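Local coordinates for protein beta-porphyranase B (Bacteroides plebeius, PDB 4AWD) that hydrolyses the sulfated red-algal polysaccharide porphyran at its (1->4) linkages between beta-D-galactopyranose and alpha-L-galactopyranose-6-sulfate, at residues 52-57 / 124-129; 136-141 / 312-317; 150-155 / 281-286. All blocks are in the same frame, centred on the assembly; numbering follows the deposited sequence.

Interaction 1 (52-57 / 124-129); sequences EDYTDE and VASVKN. With CA (calcium ion), chain C.
The ring of Y54 turns its edge to S126 and K128: near its plane sit S126 CB and OG, and K128 O approaches Y54 CE1 to 3.3 Å. One face of the ring carries CB of its own neighbour D53, offset toward the rim. Further out, Y54 OH passes 3.4 Å from K128 CB, the two side chains crossing at about a right angle, while the hydroxyl makes its hydrogen bond with Q130 N. S126 OG stands between its own N and carbonyl carbon (chi1 54°), which lets it reach forward and donate to K128 O at 3.0 Å; S126 OG in turn accepts from I282 N. On the outer side K128 NZ forms a salt bridge with D53 OD2 at 2.9 Å, coming in from above the carboxylate plane, 43° out of it. A water joins the backbones as well, donating to D53 O and accepting from K128 N. The contact thus fastens a loop of the GH16 jelly roll to the end of strand 117-126, and the same loop runs on to E57, whose O binds the calcium at 2.4 Å.

Interaction 2 (136-141 / 312-317); sequences YETRMK and DWVRAY. With CA (calcium ion), chain C.
Y136 to T138 pair antiparallel with V314 to A316, joining strands 134-141 and 308-321 of the GH16 beta-jelly roll, with segment axes 4.8 Å apart. Among the backbone bonds, R315 N to E137 O is nearly straight; its return, E137 N to R315 O, is weak and bent, and R139 N to W313 O is long and weak. D312 N donates to R139 O at 2.8 Å, adding a bond at the corner of the chain, beyond the paired residues. One side chain joins in: T138 OG1, anti to its own N (chi1 -172°), donates to W313 O at 2.7 Å, tilted from the carbonyl plane.

Packing contacts lie on both sides of the sheet. On the side of Y136, T138, V314 and A316, A316 CB approaches Y136 CD1 to 3.5 Å and V314 CG2 packs beside T138 CB. On the other, the W313 indole is sandwiched: R139 CB makes a CH-pi contact over its five-membered ring, and from the opposite face the R315 guanidinium lies over the ring, with CZ centred above it. E137 CG runs alongside the indole, 3.8 Å from W313 CZ3, and E137 O is at the ring edge.

The charged contacts gather round the calcium, which D312 binds through both O and OD1, joined by E57, N59 and G94. R315 NH1 forms a salt bridge with E57 OE1. The metal and R139 divide the D312 carboxylate between them, probably holding it ionised. R139, bent at chi3, grips one oxygen side-on with two nitrogens: NE takes the anti lone pair of D312 OD2 at 2.9 Å, and NH2 meets OD2 from above the carboxylate plane at 3.0 Å.

Interaction 3 (150-155 / 281-286); sequences TFWLSN and FIHIVT
V285 O is gripped twice by T150: OG1 donates to it at 2.6 Å, and the backbone N adds a weak, bent bond. A chi1 of 61° tucks the T150 hydroxyl back over its own backbone, facing V285; it also accepts a weak bond from W152 NE1. Further along the antiparallel pair, H283 N reaches W152 O at 2.6 Å, and S154 and F281 exchange both of their backbone bonds.

Side chains divide by face. W152 and H283 run side by side, pointing the same way, with H283 CB centred over the indole six-membered ring, 3.5 Å from its centroid. V285 CG2 approaches W152 CZ2 to 3.6 Å. The imidazole is flanked by F281 CE1 over one face and V285 CG2 off-centre over the other, and its NE2 is fixed by S72 OG. F281 in turn receives S154 O over a ring face, 3.2 Å from CD2. On the opposite side of the sheet L153 CG meets I282 CD1, and F151 CE1 meets I282 CG2, in the hydrophobic core. W152 adjoins E176, by similarity the nucleophile, which is consistent with this face lining the substrate cleft of a GH16 jelly roll.

In the fold
The three contacts form a compact triangle in the jelly roll, 10 to 12 Å apart centre to centre, with interactions 1 and 2 at the calcium and interaction 3 next to the probable catalytic residues. Interaction 1 closes first along the chain; the segments of interaction 3 both fall between those of interaction 2. Interactions 1 and 2 share the calcium and one of its waters, and D56 N probably bonds to V314 O. Strands 117-126 and 281-285 are neighbours, so V124 O of interaction 1 probably bonds to I284 N of interaction 3. T138 and V314 of interaction 2 pack on F151, and V314 also on I284; the strand of F151 is the one that carries W152 to the probable substrate cleft.

Interaction 1 (52-57 / 124-129)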
loop_
_atom_site.group_PDB
_atom_site.type_symbol
_atom_site.label_atom_id
_atom_site.label_comp_id
_atom_site.label_asym_id
_atom_site.label_seq_id
_atom_site.Cartn_x
_atom_site.Cartn_y
_atom_site.Cartn_z
ATOM N N GLU A 52 -13.398 -11.024 5.968
ATOM C CA GLU A 52 -12.470 -11.610 6.941
ATOM C C GLU A 52 -11.089 -11.841 6.362
ATOM O O GLU A 52 -10.087 -11.790 7.075
ATOM C CB GLU A 52 -13.018 -12.911 7.501
ATOM C CG GLU A 52 -14.294 -12.711 8.289
ATOM C CD GLU A 52 -14.900 -14.001 8.811
ATOM O OE1 GLU A 52 -14.223 -15.056 8.770
ATOM O OE2 GLU A 52 -16.059 -13.946 9.280
ATOM N N ASP A 53 -11.055 -12.061 5.054
ATOM C CA ASP A 53 -9.855 -12.453 4.354
ATOM C C ASP A 53 -8.769 -11.380 4.354
ATOM O O ASP A 53 -7.602 -11.694 4.200
ATOM C CB ASP A 53 -10.227 -12.876 2.929
ATOM C CG ASP A 53 -10.986 -14.215 2.892
ATOM O OD1 ASP A 53 -11.095 -14.890 3.945
ATOM O OD2 ASP A 53 -11.471 -14.589 1.811
ATOM N N TYR A 54 -9.149 -10.121 4.548
ATOM C CA TYR A 54 -8.179 -9.018 4.508
ATOM C C TYR A 54 -8.310 -8.146 5.755
ATOM O O TYR A 54 -7.996 -6.963 5.753
ATOM C CB TYR A 54 -8.342 -8.220 3.203
ATOM C CG TYR A 54 -8.494 -9.148 2.026
ATOM C CD1 TYR A 54 -7.386 -9.810 1.489
ATOM C CD2 TYR A 54 -9.760 -9.429 1.493
ATOM C CE1 TYR A 54 -7.525 -10.709 0.423
ATOM C CE2 TYR A 54 -9.910 -10.324 0.433
ATOM C CZ TYR A 54 -8.793 -10.957 -0.096
ATOM O OH TYR A 54 -8.953 -11.836 -1.147
ATOM N N THR A 55 -8.769 -8.774 6.833
ATOM C CA THR A 55 -9.061 -8.068 8.057
ATOM C C THR A 55 -8.254 -8.715 9.153
ATOM O O THR A 55 -8.238 -9.957 9.277
ATOM C CB THR A 55 -10.584 -8.111 8.374
ATOM O OG1 THR A 55 -11.292 -7.288 7.438
ATOM C CG2 THR A 55 -10.860 -7.608 9.761
ATOM N N ASP A 56 -7.584 -7.872 9.937
ATOM C CA ASP A 56 -6.753 -8.328 11.038
ATOM C C ASP A 56 -6.458 -7.225 12.043
ATOM O O ASP A 56 -5.960 -6.138 11.684
ATOM C CB ASP A 56 -5.421 -8.898 10.531
ATOM C CG ASP A 56 -4.827 -9.935 11.484
ATOM O OD1 ASP A 56 -4.947 -9.784 12.728
ATOM O OD2 ASP A 56 -4.230 -10.905 10.975
ATOM N N GLU A 57 -6.713 -7.546 13.309
ATOM C CA GLU A 57 -6.497 -6.626 14.404
ATOM C C GLU A 57 -5.071 -6.742 14.935
ATOM O O GLU A 57 -4.602 -5.884 15.670
ATOM C CB GLU A 57 -7.513 -6.897 15.515
ATOM C CG GLU A 57 -8.963 -6.739 15.092
ATOM C CD GLU A 57 -9.310 -5.325 14.620
ATOM O OE1 GLU A 57 -8.723 -4.335 15.126
ATOM O OE2 GLU A 57 -10.197 -5.201 13.747
ATOM N N VAL A 124 4.634 -7.194 3.490
ATOM C CA VAL A 124 3.556 -8.156 3.812
ATOM C C VAL A 124 2.514 -8.225 2.685
ATOM O O VAL A 124 2.075 -7.201 2.176
ATOM C CB VAL A 124 2.853 -7.771 5.139
ATOM C CG1 VAL A 124 1.769 -8.750 5.485
ATOM C CG2 VAL A 124 3.847 -7.713 6.267
ATOM N N ALA A 125 2.114 -9.432 2.309
ATOM C CA ALA A 125 1.050 -9.625 1.327
ATOM C C ALA A 125 -0.016 -10.535 1.898
ATOM O O ALA A 125 0.301 -11.559 2.519
ATOM C CB ALA A 125 1.606 -10.219 0.032
ATOM N N SER A 126 -1.279 -10.181 1.707
ATOM C CA SER A 126 -2.348 -11.132 2.012
ATOM C C SER A 126 -2.178 -12.401 1.170
ATOM O O SER A 126 -1.682 -12.364 0.035
ATOM C CB SER A 126 -3.745 -10.511 1.825
ATOM O OG SER A 126 -3.926 -9.947 0.523
ATOM N N VAL A 127 -2.555 -13.528 1.763
ATOM C CA VAL A 127 -2.481 -14.820 1.092
ATOM C C VAL A 127 -3.492 -14.866 -0.057
ATOM O O VAL A 127 -3.180 -15.300 -1.153
ATOM C CB VAL A 127 -2.698 -15.992 2.094
ATOM C CG1 VAL A 127 -3.047 -17.296 1.374
ATOM C CG2 VAL A 127 -1.461 -16.168 2.928
ATOM N N LYS A 128 -4.694 -14.384 0.208
ATOM C CA LYS A 128 -5.729 -14.392 -0.787
ATOM C C LYS A 128 -5.578 -13.149 -1.642
ATOM O O LYS A 128 -5.042 -12.134 -1.189
ATOM C CB LYS A 128 -7.102 -14.479 -0.128
ATOM C CG LYS A 128 -7.369 -15.806 0.586
ATOM C CD LYS A 128 -8.852 -16.103 0.496
ATOM C CE LYS A 128 -9.336 -17.168 1.460
ATOM N NZ LYS A 128 -10.817 -17.402 1.236
ATOM N N ASN A 129 -6.022 -13.243 -2.891
ATOM C CA ASN A 129 -5.876 -12.153 -3.829
ATOM C C ASN A 129 -7.183 -11.801 -4.546
ATOM O O ASN A 129 -7.176 -11.437 -5.718
ATOM C CB ASN A 129 -4.783 -12.503 -4.843
ATOM C CG ASN A 129 -5.101 -13.758 -5.624
ATOM O OD1 ASN A 129 -6.195 -14.308 -5.500
ATOM N ND2 ASN A 129 -4.142 -14.232 -6.416
HETATM CA CA CA C . -4.561 -3.948 17.146
HETATM O O HOH W 1 -5.675 -13.333 2.926
HETATM O O HOH W 2 -6.924 -3.848 17.132
#

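Interaction 2 (136-141 / 312-317)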
loop_
_atom_site.group_PDB
_atom_site.type_symbol
_atom_site.label_atom_id
_atom_site.label_comp_id
_atom_site.label_asym_id
_atom_site.label_seq_id
_atom_site.Cartn_x
_atom_site.Cartn_y
_atom_site.Cartn_z
ATOM N N TYR A 136 -11.443 -0.542 2.390
ATOM C CA TYR A 136 -10.175 -1.020 2.912
ATOM C C TYR A 136 -9.545 0.105 3.705
ATOM O O TYR A 136 -9.547 1.256 3.262
ATOM C CB TYR A 136 -9.276 -1.435 1.748
ATOM C CG TYR A 136 -9.902 -2.534 0.914
ATOM C CD1 TYR A 136 -9.693 -3.888 1.224
ATOM C CD2 TYR A 136 -10.709 -2.224 -0.169
ATOM C CE1 TYR A 136 -10.285 -4.885 0.489
ATOM C CE2 TYR A 136 -11.301 -3.228 -0.925
ATOM C CZ TYR A 136 -11.081 -4.552 -0.588
ATOM O OH TYR A 136 -11.685 -5.528 -1.344
ATOM N N GLU A 137 -8.999 -0.218 4.872
ATOM C CA GLU A 137 -8.543 0.826 5.776
ATOM C C GLU A 137 -7.523 0.286 6.755
ATOM O O GLU A 137 -7.608 -0.875 7.167
ATOM C CB GLU A 137 -9.739 1.396 6.552
ATOM C CG GLU A 137 -9.424 2.667 7.342
ATOM C CD GLU A 137 -10.637 3.544 7.562
ATOM O OE1 GLU A 137 -11.433 3.260 8.487
ATOM O OE2 GLU A 137 -10.790 4.518 6.796
ATOM N N THR A 138 -6.582 1.139 7.151
ATOM C CA THR A 138 -5.648 0.803 8.204
ATOM C C THR A 138 -5.471 1.983 9.152
ATOM O O THR A 138 -5.639 3.144 8.753
ATOM C CB THR A 138 -4.269 0.346 7.635
ATOM O OG1 THR A 138 -3.462 -0.157 8.703
ATOM C CG2 THR A 138 -3.525 1.480 6.951
ATOM N N ARG A 139 -5.168 1.661 10.414
ATOM C CA ARG A 139 -4.686 2.629 11.404
ATOM C C ARG A 139 -3.168 2.440 11.504
ATOM O O ARG A 139 -2.684 1.420 12.004
ATOM C CB ARG A 139 -5.359 2.439 12.772
ATOM C CG ARG A 139 -5.283 3.684 13.664
ATOM C CD ARG A 139 -6.280 3.680 14.843
ATOM N NE ARG A 139 -5.633 3.154 16.035
ATOM C CZ ARG A 139 -5.128 3.881 17.027
ATOM N NH1 ARG A 139 -5.229 5.202 17.037
ATOM N NH2 ARG A 139 -4.535 3.265 18.035
ATOM N N MET A 140 -2.429 3.435 11.013
ATOM C CA MET A 140 -0.988 3.339 10.848
ATOM C C MET A 140 -0.282 4.501 11.538
ATOM O O MET A 140 -0.757 5.645 11.526
ATOM C CB MET A 140 -0.612 3.340 9.346
ATOM C CG MET A 140 0.878 3.150 9.066
ATOM S SD MET A 140 1.210 3.275 7.305
ATOM C CE MET A 140 1.036 5.063 7.081
ATOM N N LYS A 141 0.862 4.209 12.133
ATOM C CA LYS A 141 1.766 5.276 12.543
ATOM C C LYS A 141 3.056 5.042 11.783
ATOM O O LYS A 141 3.582 3.926 11.801
ATOM C CB LYS A 141 1.985 5.266 14.070
ATOM C CG LYS A 141 2.988 6.346 14.550
ATOM C CD LYS A 141 2.898 6.660 16.052
ATOM C CE LYS A 141 3.667 5.662 16.899
ATOM N NZ LYS A 141 4.328 6.359 18.042
ATOM N N ASP A 312 -2.039 -0.791 13.677
ATOM C CA ASP A 312 -2.967 -1.230 14.721
ATOM C C ASP A 312 -3.945 -2.256 14.154
ATOM O O ASP A 312 -4.263 -3.250 14.803
ATOM C CB ASP A 312 -3.738 -0.034 15.305
ATOM C CG ASP A 312 -4.538 -0.400 16.543
ATOM O OD1 ASP A 312 -4.471 -1.565 16.977
ATOM O OD2 ASP A 312 -5.243 0.477 17.082
ATOM N N TRP A 313 -4.408 -2.026 12.937
ATOM C CA TRP A 313 -5.258 -3.000 12.284
ATOM C C TRP A 313 -5.331 -2.781 10.801
ATOM O O TRP A 313 -4.997 -1.712 10.297
ATOM C CB TRP A 313 -6.679 -3.004 12.876
ATOM C CG TRP A 313 -7.267 -1.645 13.147
ATOM C CD1 TRP A 313 -7.352 -1.016 14.366
ATOM C CD2 TRP A 313 -7.859 -0.755 12.199
ATOM N NE1 TRP A 313 -7.975 0.197 14.231
ATOM C CE2 TRP A 313 -8.291 0.386 12.911
ATOM C CE3 TRP A 313 -8.084 -0.814 10.819
ATOM C CZ2 TRP A 313 -8.918 1.460 12.289
ATOM C CZ3 TRP A 313 -8.722 0.257 10.195
ATOM C CH2 TRP A 313 -9.124 1.377 10.931
ATOM N N VAL A 314 -5.777 -3.815 10.105
ATOM C CA VAL A 314 -6.150 -3.697 8.718
ATOM C C VAL A 314 -7.585 -4.214 8.658
ATOM O O VAL A 314 -7.870 -5.303 9.177
ATOM C CB VAL A 314 -5.169 -4.497 7.854
ATOM C CG1 VAL A 314 -5.751 -4.808 6.491
ATOM C CG2 VAL A 314 -3.839 -3.720 7.728
ATOM N N ARG A 315 -8.503 -3.433 8.094
ATOM C CA ARG A 315 -9.901 -3.867 8.074
ATOM C C ARG A 315 -10.529 -3.697 6.699
ATOM O O ARG A 315 -10.431 -2.636 6.093
ATOM C CB ARG A 315 -10.712 -3.203 9.215
ATOM C CG ARG A 315 -9.949 -3.249 10.572
ATOM C CD ARG A 315 -10.776 -3.214 11.846
ATOM N NE ARG A 315 -11.102 -1.888 12.347
ATOM C CZ ARG A 315 -10.958 -1.458 13.608
ATOM N NH1 ARG A 315 -10.452 -2.215 14.571
ATOM N NH2 ARG A 315 -11.335 -0.226 13.907
ATOM N N ALA A 316 -11.122 -4.770 6.184
ATOM C CA ALA A 316 -11.751 -4.739 4.861
ATOM C C ALA A 316 -13.244 -5.059 4.933
ATOM O O ALA A 316 -13.690 -5.839 5.786
ATOM C CB ALA A 316 -11.060 -5.701 3.920
ATOM N N TYR A 317 -14.007 -4.462 4.026
ATOM C CA TYR A 317 -15.440 -4.672 3.994
ATOM C C TYR A 317 -15.964 -4.899 2.579
ATOM O O TYR A 317 -15.345 -4.504 1.593
ATOM C CB TYR A 317 -16.176 -3.515 4.675
ATOM C CG TYR A 317 -15.700 -3.242 6.091
ATOM C CD1 TYR A 317 -14.551 -2.480 6.326
ATOM C CD2 TYR A 317 -16.378 -3.752 7.190
ATOM C CE1 TYR A 317 -14.097 -2.232 7.608
ATOM C CE2 TYR A 317 -15.931 -3.497 8.490
ATOM C CZ TYR A 317 -14.788 -2.737 8.682
ATOM O OH TYR A 317 -14.325 -2.482 9.943
HETATM CA CA CA C . -4.561 -3.948 17.146
HETATM O O HOH W 3 -13.774 -6.242 0.151
HETATM O O HOH W 2 -6.924 -3.848 17.132
#

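Interaction 3 (150-155 / 281-286)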
loop_
_atom_site.group_PDB
_atom_site.type_symbol
_atom_site.label_atom_id
_atom_site.label_comp_id
_atom_site.label_asym_id
_atom_site.label_seq_id
_atom_site.Cartn_x
_atom_site.Cartn_y
_atom_site.Cartn_z
ATOM N N THR A 150 3.492 2.296 4.103
ATOM C CA THR A 150 2.464 2.217 3.073
ATOM C C THR A 150 1.390 1.173 3.364
ATOM O O THR A 150 1.599 0.253 4.140
ATOM C CB THR A 150 3.056 1.915 1.682
ATOM O OG1 THR A 150 3.715 0.651 1.714
ATOM C CG2 THR A 150 4.044 2.983 1.246
ATOM N N PHE A 151 0.241 1.351 2.712
ATOM C CA PHE A 151 -0.881 0.428 2.750
ATOM C C PHE A 151 -1.515 0.515 1.375
ATOM O O PHE A 151 -1.970 1.592 0.970
ATOM C CB PHE A 151 -1.899 0.853 3.824
ATOM C CG PHE A 151 -3.143 -0.006 3.871
ATOM C CD1 PHE A 151 -3.057 -1.377 4.082
ATOM C CD2 PHE A 151 -4.398 0.556 3.728
ATOM C CE1 PHE A 151 -4.208 -2.181 4.130
ATOM C CE2 PHE A 151 -5.553 -0.222 3.801
ATOM C CZ PHE A 151 -5.463 -1.595 3.987
ATOM N N TRP A 152 -1.533 -0.605 0.653
ATOM C CA TRP A 152 -2.007 -0.627 -0.722
ATOM C C TRP A 152 -2.420 -2.000 -1.212
ATOM O O TRP A 152 -2.178 -3.014 -0.553
ATOM C CB TRP A 152 -0.952 -0.051 -1.676
ATOM C CG TRP A 152 0.448 -0.562 -1.530
ATOM C CD1 TRP A 152 1.300 -0.347 -0.473
ATOM C CD2 TRP A 152 1.194 -1.309 -2.504
ATOM N NE1 TRP A 152 2.523 -0.939 -0.723
ATOM C CE2 TRP A 152 2.488 -1.529 -1.963
ATOM C CE3 TRP A 152 0.898 -1.813 -3.781
ATOM C CZ2 TRP A 152 3.482 -2.244 -2.654
ATOM C CZ3 TRP A 152 1.891 -2.517 -4.477
ATOM C CH2 TRP A 152 3.171 -2.720 -3.908
ATOM N N LEU A 153 -3.040 -2.011 -2.385
ATOM C CA LEU A 153 -3.463 -3.238 -3.050
ATOM C C LEU A 153 -2.888 -3.266 -4.464
ATOM O O LEU A 153 -2.644 -2.212 -5.071
ATOM C CB LEU A 153 -4.993 -3.342 -3.114
ATOM C CG LEU A 153 -5.760 -3.458 -1.788
ATOM C CD1 LEU A 153 -5.938 -2.085 -1.207
ATOM C CD2 LEU A 153 -7.108 -4.100 -1.973
ATOM N N SER A 154 -2.682 -4.479 -4.974
ATOM C CA SER A 154 -2.075 -4.681 -6.267
ATOM C C SER A 154 -2.481 -6.031 -6.814
ATOM O O SER A 154 -2.941 -6.902 -6.067
ATOM C CB SER A 154 -0.552 -4.659 -6.116
ATOM O OG SER A 154 0.083 -4.376 -7.345
ATOM N N ASN A 155 -2.295 -6.209 -8.117
ATOM C CA ASN A 155 -2.409 -7.521 -8.718
ATOM C C ASN A 155 -1.293 -7.774 -9.734
ATOM O O ASN A 155 -0.480 -6.896 -10.014
ATOM C CB ASN A 155 -3.808 -7.752 -9.309
ATOM C CG ASN A 155 -4.173 -6.746 -10.399
ATOM O OD1 ASN A 155 -3.308 -6.190 -11.064
ATOM N ND2 ASN A 155 -5.460 -6.529 -10.589
ATOM N N PHE A 281 -4.533 -8.322 -4.288
ATOM C CA PHE A 281 -4.042 -8.657 -2.948
ATOM C C PHE A 281 -3.680 -7.389 -2.174
ATOM O O PHE A 281 -3.493 -6.325 -2.771
ATOM C CB PHE A 281 -2.864 -9.652 -3.000
ATOM C CG PHE A 281 -1.728 -9.236 -3.897
ATOM C CD1 PHE A 281 -0.714 -8.410 -3.428
ATOM C CD2 PHE A 281 -1.645 -9.713 -5.197
ATOM C CE1 PHE A 281 0.350 -8.044 -4.253
ATOM C CE2 PHE A 281 -0.597 -9.355 -6.031
ATOM C CZ PHE A 281 0.405 -8.523 -5.558
ATOM N N ILE A 282 -3.604 -7.500 -0.845
ATOM C CA ILE A 282 -3.123 -6.398 0.004
ATOM C C ILE A 282 -1.597 -6.441 0.062
ATOM O O ILE A 282 -1.019 -7.512 0.276
ATOM C CB ILE A 282 -3.658 -6.511 1.462
ATOM C CG1 ILE A 282 -5.191 -6.577 1.505
ATOM C CG2 ILE A 282 -3.136 -5.369 2.336
ATOM C CD1 ILE A 282 -5.867 -5.229 1.497
ATOM N N HIS A 283 -0.949 -5.296 -0.140
ATOM C CA HIS A 283 0.472 -5.152 0.173
ATOM C C HIS A 283 0.704 -4.194 1.338
ATOM O O HIS A 283 0.114 -3.119 1.404
ATOM C CB HIS A 283 1.257 -4.669 -1.041
ATOM C CG HIS A 283 2.215 -5.685 -1.591
ATOM N ND1 HIS A 283 2.766 -5.581 -2.852
ATOM C CD2 HIS A 283 2.725 -6.820 -1.051
ATOM C CE1 HIS A 283 3.574 -6.606 -3.064
ATOM N NE2 HIS A 283 3.567 -7.372 -1.988
ATOM N N ILE A 284 1.557 -4.578 2.267
ATOM C CA ILE A 284 1.891 -3.684 3.363
ATOM C C ILE A 284 3.413 -3.579 3.387
ATOM O O ILE A 284 4.094 -4.536 3.712
ATOM C CB ILE A 284 1.312 -4.163 4.721
ATOM C CG1 ILE A 284 -0.152 -4.602 4.568
ATOM C CG2 ILE A 284 1.434 -3.043 5.757
ATOM C CD1 ILE A 284 -0.806 -5.194 5.820
ATOM N N VAL A 285 3.935 -2.414 3.020
ATOM C CA VAL A 285 5.329 -2.319 2.587
ATOM C C VAL A 285 6.110 -1.151 3.192
ATOM O O VAL A 285 5.605 -0.047 3.341
ATOM C CB VAL A 285 5.410 -2.227 1.044
ATOM C CG1 VAL A 285 6.819 -1.920 0.585
ATOM C CG2 VAL A 285 4.922 -3.523 0.417
ATOM N N THR A 286 7.372 -1.428 3.479
ATOM C CA THR A 286 8.331 -0.469 4.008
ATOM C C THR A 286 9.496 -0.392 3.000
ATOM O O THR A 286 10.211 -1.376 2.781
ATOM C CB THR A 286 8.774 -0.974 5.401
ATOM O OG1 THR A 286 8.153 -0.174 6.425
ATOM C CG2 THR A 286 10.228 -0.972 5.538
#